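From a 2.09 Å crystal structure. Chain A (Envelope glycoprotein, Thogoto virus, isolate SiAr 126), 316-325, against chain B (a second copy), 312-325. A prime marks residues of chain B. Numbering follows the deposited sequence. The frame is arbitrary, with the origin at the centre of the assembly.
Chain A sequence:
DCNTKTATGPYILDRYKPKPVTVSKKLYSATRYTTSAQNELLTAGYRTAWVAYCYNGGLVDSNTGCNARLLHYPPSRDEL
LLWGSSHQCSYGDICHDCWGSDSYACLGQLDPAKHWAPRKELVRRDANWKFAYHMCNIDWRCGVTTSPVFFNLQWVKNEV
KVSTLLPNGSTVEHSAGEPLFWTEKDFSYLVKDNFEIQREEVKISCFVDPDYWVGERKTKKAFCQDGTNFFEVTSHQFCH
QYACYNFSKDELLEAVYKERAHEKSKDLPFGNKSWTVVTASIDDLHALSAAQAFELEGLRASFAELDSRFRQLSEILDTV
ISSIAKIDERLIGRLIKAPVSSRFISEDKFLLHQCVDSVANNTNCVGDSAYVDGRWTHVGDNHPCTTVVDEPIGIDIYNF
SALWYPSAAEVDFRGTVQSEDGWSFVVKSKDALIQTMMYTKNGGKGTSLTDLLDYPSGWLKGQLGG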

ATOM      1  N   ILE A 316      14.272  40.927  22.170  1.00 39.20           N
ATOM      2  CA  ILE A 316      14.460  41.131  23.604  1.00 41.86           C
ATOM      3  C   ILE A 316      15.940  41.316  23.927  1.00 41.60           C
ATOM      4  O   ILE A 316      16.326  42.265  24.621  1.00 35.75           O
ATOM      5  CB  ILE A 316      13.852  39.961  24.399  1.00 39.82           C
ATOM      6  CG1 ILE A 316      12.320  39.920  24.213  1.00 39.23           C
ATOM      7  CG2 ILE A 316      14.270  40.039  25.869  1.00 33.78           C
ATOM      8  CD1 ILE A 316      11.637  38.634  24.770  1.00 37.26           C
ATOM      9  N   LEU A 317      16.790  40.411  23.420  1.00 35.50           N
ATOM     10  CA  LEU A 317      18.216  40.449  23.738  1.00 37.15           C
ATOM     11  C   LEU A 317      18.893  41.694  23.180  1.00 39.05           C
ATOM     12  O   LEU A 317      19.765  42.266  23.841  1.00 41.24           O
ATOM     13  CB  LEU A 317      18.916  39.192  23.214  1.00 40.95           C
ATOM     14  CG  LEU A 317      18.687  37.901  24.000  1.00 44.17           C
ATOM     15  CD1 LEU A 317      19.172  36.677  23.201  1.00 43.33           C
ATOM     16  CD2 LEU A 317      19.349  37.943  25.359  1.00 45.52           C
ATOM     17  N   ASP A 318      18.531  42.120  21.964  1.00 35.03           N
ATOM     18  CA  ASP A 318      19.107  43.344  21.410  1.00 34.31           C
ATOM     19  C   ASP A 318      18.789  44.558  22.290  1.00 48.19           C
ATOM     20  O   ASP A 318      19.671  45.379  22.576  1.00 42.35           O
ATOM     21  CB  ASP A 318      18.604  43.560  19.984  1.00 36.66           C
ATOM     22  CG  ASP A 318      19.299  42.638  18.959  1.00 46.53           C
ATOM     23  OD1 ASP A 318      20.105  41.759  19.343  1.00 44.48           O
ATOM     24  OD2 ASP A 318      19.031  42.801  17.756  1.00 45.26           O
ATOM     25  N   THR A 319      17.529  44.687  22.729  1.00 40.01           N
ATOM     26  CA  THR A 319      17.160  45.759  23.656  1.00 39.29           C
ATOM     27  C   THR A 319      17.948  45.652  24.963  1.00 39.77           C
ATOM     28  O   THR A 319      18.467  46.653  25.482  1.00 38.62           O
ATOM     29  CB  THR A 319      15.648  45.709  23.921  1.00 43.23           C
ATOM     30  OG1 THR A 319      14.936  46.017  22.716  1.00 43.20           O
ATOM     31  CG2 THR A 319      15.237  46.706  25.015  1.00 37.35           C
ATOM     32  N   VAL A 320      18.041  44.431  25.509  1.00 40.24           N
ATOM     33  CA  VAL A 320      18.782  44.193  26.752  1.00 36.03           C
ATOM     34  C   VAL A 320      20.260  44.537  26.581  1.00 44.74           C
ATOM     35  O   VAL A 320      20.846  45.277  27.391  1.00 41.20           O
ATOM     36  CB  VAL A 320      18.586  42.732  27.197  1.00 41.95           C
ATOM     37  CG1 VAL A 320      19.719  42.245  28.072  1.00 37.91           C
ATOM     38  CG2 VAL A 320      17.246  42.571  27.897  1.00 34.90           C
ATOM     39  N   ILE A 321      20.881  44.013  25.519  1.00 37.33           N
ATOM     40  CA  ILE A 321      22.309  44.232  25.278  1.00 42.79           C
ATOM     41  C   ILE A 321      22.602  45.715  25.115  1.00 45.45           C
ATOM     42  O   ILE A 321      23.604  46.227  25.624  1.00 49.74           O
ATOM     43  CB  ILE A 321      22.777  43.449  24.038  1.00 42.88           C
ATOM     44  CG1 ILE A 321      22.751  41.943  24.298  1.00 39.04           C
ATOM     45  CG2 ILE A 321      24.177  43.892  23.606  1.00 42.49           C
ATOM     46  CD1 ILE A 321      23.074  41.101  23.066  1.00 40.93           C
ATOM     47  N   SER A 322      21.751  46.414  24.370  1.00 38.69           N
ATOM     48  CA  SER A 322      21.952  47.831  24.128  1.00 44.82           C
ATOM     49  C   SER A 322      21.932  48.623  25.424  1.00 54.55           C
ATOM     50  O   SER A 322      22.580  49.672  25.530  1.00 67.00           O
ATOM     51  CB  SER A 322      20.880  48.323  23.160  1.00 44.22           C
ATOM     52  OG  SER A 322      20.760  49.731  23.221  1.00 63.31           O
ATOM     53  N   SER A 323      21.204  48.135  26.425  1.00 49.17           N
ATOM     54  CA  SER A 323      21.191  48.806  27.719  1.00 44.41           C
ATOM     55  C   SER A 323      22.488  48.560  28.485  1.00 46.06           C
ATOM     56  O   SER A 323      23.070  49.491  29.054  1.00 45.90           O
ATOM     57  CB  SER A 323      19.983  48.333  28.524  1.00 40.75           C
ATOM     58  OG  SER A 323      20.015  48.859  29.840  1.00 46.23           O
ATOM     59  N   ILE A 324      22.968  47.313  28.504  1.00 40.92           N
ATOM     60  CA  ILE A 324      24.203  47.031  29.234  1.00 44.47           C
ATOM     61  C   ILE A 324      25.408  47.517  28.450  1.00 52.49           C
ATOM     62  O   ILE A 324      26.421  47.895  29.045  1.00 49.71           O
ATOM     63  CB  ILE A 324      24.354  45.533  29.554  1.00 54.19           C
ATOM     64  CG1 ILE A 324      23.009  44.900  29.872  1.00 65.91           C
ATOM     65  CG2 ILE A 324      25.343  45.312  30.701  1.00 52.92           C
ATOM     66  CD1 ILE A 324      22.902  43.492  29.329  1.00 75.09           C
ATOM     67  N   ALA A 325      25.342  47.504  27.116  1.00 47.91           N
ATOM     68  CA  ALA A 325      26.505  47.934  26.351  1.00 49.36           C
ATOM     69  C   ALA A 325      26.814  49.411  26.593  1.00 54.46           C
ATOM     70  O   ALA A 325      27.967  49.826  26.448  1.00 55.81           O
ATOM     71  CB  ALA A 325      26.313  47.650  24.861  1.00 43.36           C
TER
ATOM     72  N   GLN B 312      24.225  28.961  20.263  1.00 40.93           N
ATOM     73  CA  GLN B 312      24.591  30.353  20.066  1.00 43.69           C
ATOM     74  C   GLN B 312      23.975  31.246  21.140  1.00 48.01           C
ATOM     75  O   GLN B 312      24.657  32.126  21.686  1.00 47.60           O
ATOM     76  CB  GLN B 312      24.151  30.815  18.682  1.00 42.93           C
ATOM     77  CG  GLN B 312      24.567  32.222  18.323  1.00 38.13           C
ATOM     78  CD  GLN B 312      26.031  32.293  17.933  1.00 53.37           C
ATOM     79  OE1 GLN B 312      26.678  31.264  17.761  1.00 48.19           O
ATOM     80  NE2 GLN B 312      26.563  33.508  17.804  1.00 45.76           N
ATOM     81  N   LEU B 313      22.689  31.036  21.461  1.00 36.95           N
ATOM     82  CA  LEU B 313      22.064  31.835  22.519  1.00 45.16           C
ATOM     83  C   LEU B 313      22.772  31.642  23.851  1.00 41.19           C
ATOM     84  O   LEU B 313      22.952  32.603  24.606  1.00 41.44           O
ATOM     85  CB  LEU B 313      20.584  31.501  22.658  1.00 33.12           C
ATOM     86  CG  LEU B 313      19.721  32.051  21.510  1.00 45.20           C
ATOM     87  CD1 LEU B 313      18.278  31.608  21.689  1.00 44.79           C
ATOM     88  CD2 LEU B 313      19.810  33.584  21.416  1.00 38.31           C
ATOM     89  N   SER B 314      23.200  30.413  24.154  1.00 40.59           N
ATOM     90  CA  SER B 314      23.889  30.193  25.417  1.00 41.52           C
ATOM     91  C   SER B 314      25.217  30.937  25.453  1.00 43.13           C
ATOM     92  O   SER B 314      25.651  31.353  26.529  1.00 44.57           O
ATOM     93  CB  SER B 314      24.115  28.703  25.669  1.00 40.11           C
ATOM     94  OG  SER B 314      25.239  28.259  24.947  1.00 51.98           O
ATOM     95  N   GLU B 315      25.863  31.125  24.296  1.00 40.44           N
ATOM     96  CA  GLU B 315      27.104  31.896  24.266  1.00 44.78           C
ATOM     97  C   GLU B 315      26.833  33.384  24.466  1.00 47.24           C
ATOM     98  O   GLU B 315      27.550  34.058  25.214  1.00 47.24           O
ATOM     99  CB  GLU B 315      27.843  31.657  22.949  1.00 50.11           C
ATOM    100  CG  GLU B 315      28.203  30.184  22.713  1.00 54.01           C
ATOM    101  CD  GLU B 315      28.831  29.925  21.348  1.00 68.76           C
ATOM    102  OE1 GLU B 315      29.050  30.894  20.591  1.00 79.81           O
ATOM    103  OE2 GLU B 315      29.109  28.745  21.030  1.00 70.58           O
ATOM    104  N   ILE B 316      25.808  33.912  23.796  1.00 41.99           N
ATOM    105  CA  ILE B 316      25.429  35.312  23.966  1.00 46.36           C
ATOM    106  C   ILE B 316      25.007  35.581  25.404  1.00 43.33           C
ATOM    107  O   ILE B 316      25.495  36.518  26.047  1.00 42.12           O
ATOM    108  CB  ILE B 316      24.312  35.683  22.978  1.00 45.00           C
ATOM    109  CG1 ILE B 316      24.821  35.547  21.544  1.00 40.84           C
ATOM    110  CG2 ILE B 316      23.765  37.091  23.289  1.00 41.08           C
ATOM    111  CD1 ILE B 316      23.738  35.679  20.489  1.00 41.68           C
ATOM    112  N   LEU B 317      24.102  34.752  25.935  1.00 43.07           N
ATOM    113  CA  LEU B 317      23.625  34.968  27.299  1.00 41.19           C
ATOM    114  C   LEU B 317      24.753  34.871  28.312  1.00 50.63           C
ATOM    115  O   LEU B 317      24.789  35.647  29.272  1.00 43.19           O
ATOM    116  CB  LEU B 317      22.519  33.983  27.644  1.00 44.47           C
ATOM    117  CG  LEU B 317      21.130  34.434  27.209  1.00 49.41           C
ATOM    118  CD1 LEU B 317      20.118  33.294  27.333  1.00 47.29           C
ATOM    119  CD2 LEU B 317      20.715  35.651  28.053  1.00 48.01           C
ATOM    120  N   ASP B 318      25.687  33.932  28.119  1.00 47.89           N
ATOM    121  CA  ASP B 318      26.795  33.813  29.062  1.00 46.07           C
ATOM    122  C   ASP B 318      27.640  35.087  29.076  1.00 44.90           C
ATOM    123  O   ASP B 318      28.025  35.566  30.147  1.00 44.61           O
ATOM    124  CB  ASP B 318      27.671  32.602  28.729  1.00 43.81           C
ATOM    125  CG  ASP B 318      27.074  31.273  29.212  1.00 51.76           C
ATOM    126  OD1 ASP B 318      25.998  31.267  29.872  1.00 43.80           O
ATOM    127  OD2 ASP B 318      27.709  30.221  28.939  1.00 58.55           O
ATOM    128  N   THR B 319      27.928  35.653  27.894  1.00 44.25           N
ATOM    129  CA  THR B 319      28.718  36.883  27.822  1.00 49.58           C
ATOM    130  C   THR B 319      27.959  38.071  28.402  1.00 47.97           C
ATOM    131  O   THR B 319      28.554  38.940  29.054  1.00 45.72           O
ATOM    132  CB  THR B 319      29.110  37.172  26.374  1.00 49.13           C
ATOM    133  OG1 THR B 319      29.786  36.036  25.822  1.00 48.14           O
ATOM    134  CG2 THR B 319      30.036  38.386  26.310  1.00 46.65           C
ATOM    135  N   VAL B 320      26.651  38.131  28.153  1.00 39.77           N
ATOM    136  CA  VAL B 320      25.811  39.174  28.715  1.00 37.61           C
ATOM    137  C   VAL B 320      25.756  39.062  30.230  1.00 44.88           C
ATOM    138  O   VAL B 320      25.905  40.062  30.955  1.00 40.67           O
ATOM    139  CB  VAL B 320      24.404  39.109  28.100  1.00 37.88           C
ATOM    140  CG1 VAL B 320      23.429  39.955  28.928  1.00 39.21           C
ATOM    141  CG2 VAL B 320      24.454  39.577  26.650  1.00 38.54           C
ATOM    142  N   ILE B 321      25.510  37.853  30.733  1.00 32.33           N
ATOM    143  CA  ILE B 321      25.419  37.660  32.178  1.00 41.78           C
ATOM    144  C   ILE B 321      26.735  38.037  32.844  1.00 50.70           C
ATOM    145  O   ILE B 321      26.756  38.681  33.900  1.00 44.79           O
ATOM    146  CB  ILE B 321      25.010  36.214  32.500  1.00 36.48           C
ATOM    147  CG1 ILE B 321      23.518  36.032  32.216  1.00 40.80           C
ATOM    148  CG2 ILE B 321      25.332  35.859  33.945  1.00 41.18           C
ATOM    149  CD1 ILE B 321      23.106  34.566  32.015  1.00 43.05           C
ATOM    150  N   SER B 322      27.850  37.656  32.218  1.00 39.96           N
ATOM    151  CA  SER B 322      29.172  37.968  32.745  1.00 47.45           C
ATOM    152  C   SER B 322      29.355  39.474  32.944  1.00 52.16           C
ATOM    153  O   SER B 322      30.003  39.916  33.899  1.00 47.56           O
ATOM    154  CB  SER B 322      30.215  37.407  31.781  1.00 46.62           C
ATOM    155  OG  SER B 322      31.504  37.377  32.332  1.00 65.70           O
ATOM    156  N   SER B 323      28.793  40.271  32.041  1.00 43.29           N
ATOM    157  CA  SER B 323      28.914  41.712  32.122  1.00 47.78           C
ATOM    158  C   SER B 323      27.990  42.292  33.191  1.00 44.41           C
ATOM    159  O   SER B 323      28.391  43.196  33.932  1.00 49.63           O
ATOM    160  CB  SER B 323      28.658  42.314  30.742  1.00 44.36           C
ATOM    161  OG  SER B 323      28.205  43.638  30.849  1.00 58.35           O
ATOM    162  N   ILE B 324      26.769  41.770  33.326  1.00 41.12           N
ATOM    163  CA  ILE B 324      25.863  42.297  34.347  1.00 48.63           C
ATOM    164  C   ILE B 324      26.287  41.836  35.731  1.00 41.26           C
ATOM    165  O   ILE B 324      26.163  42.579  36.709  1.00 43.95           O
ATOM    166  CB  ILE B 324      24.406  41.879  34.074  1.00 60.31           C
ATOM    167  CG1 ILE B 324      24.031  42.148  32.635  1.00 65.37           C
ATOM    168  CG2 ILE B 324      23.449  42.631  35.024  1.00 56.88           C
ATOM    169  CD1 ILE B 324      22.847  41.371  32.229  1.00 67.32           C
ATOM    170  N   ALA B 325      26.752  40.587  35.842  1.00 37.86           N
ATOM    171  CA  ALA B 325      27.083  40.004  37.136  1.00 42.18           C
ATOM    172  C   ALA B 325      28.267  40.700  37.811  1.00 47.42           C
ATOM    173  O   ALA B 325      28.374  40.650  39.041  1.00 51.15           O
ATOM    174  CB  ALA B 325      27.375  38.497  36.988  1.00 33.68           C
TER

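Both stretches are helical, each a segment of a longer helix, and they run in the same general direction, their axes 36° apart and 10.7 Å at closest approach. Backbone carbonyls and amides are spent inside each helix, as in Ile321 N to Leu317 O at 2.7 Å and Leu317′ N to Leu313′ O at 2.8 Å. No hydrogen bond crosses between the stretches, so side-chain packing must do the work, and 372 Å² is buried in doing it.

The register is close to like against like without being exact. Leu317 lies nearest Leu317′ and Ile324 nearest Ile324′, yet between them Ile321 is set against Val320′, with 7.0 Å between their CA atoms. The same sequence therefore presents different faces: Ile321 joins the contact, whereas the CA-to-CB bond of Ile321′ points away.

Rotamers suit the backbone. Every leucine and isoleucine here has chi1 in the m well, and the valines are t; these are the usual helical choices, keeping branched carbons clear of the preceding turn. With chi2 near t, as in all of them but Ile324, leucine and isoleucine reach outward, which lets residues whose CA-to-CB bond points sideways still take part. Leu313′, Leu317′ and Ile324′ do this from one helix and Ile321 from the other.

Leu317 has the largest covered area, 80 Å². Its bond points toward the partner, and its forked end meets two successive turns: CD1 lies 3.6 Å from Leu313′ CD2, and CD2 lies 3.8 Å from Leu317′ CD2. One turn on, Ile321 extends along its m, t conformation to place CG1 3.7 Å from Val320′ CG2 and CD1 4.1 Å from Ile316′ CG2. Val320′, short and beta-branched, suits the place where the backbones come close: its CG2 meets Ile321, while its CG1 lies 3.6 Å from Ile324 CD1. The matching valines touch more loosely, Val320 CG1 to Val320′ CG1 at 4.4 Å.

Ile324 is the least relaxed side chain. Its chi1 of -36° remains m but is displaced, and chi2, at 143°, falls between wells; Ile324′ is nearer the ideal at -49° and 161°. In this pose Ile324 CD1 sits 3.6 Å from Ile324′ CD1, while its CG2 comes within 3.3 Å of Ser323′ OG. That last pair is van der Waals contact, since a methyl offers the hydroxyl no acceptor; Ser323′ OG finds its hydrogen bond elsewhere in the structure.

The rule to read here is apolar ends inward, with polar groups such as Asp318 OD1 and Ser322 OG satisfied elsewhere.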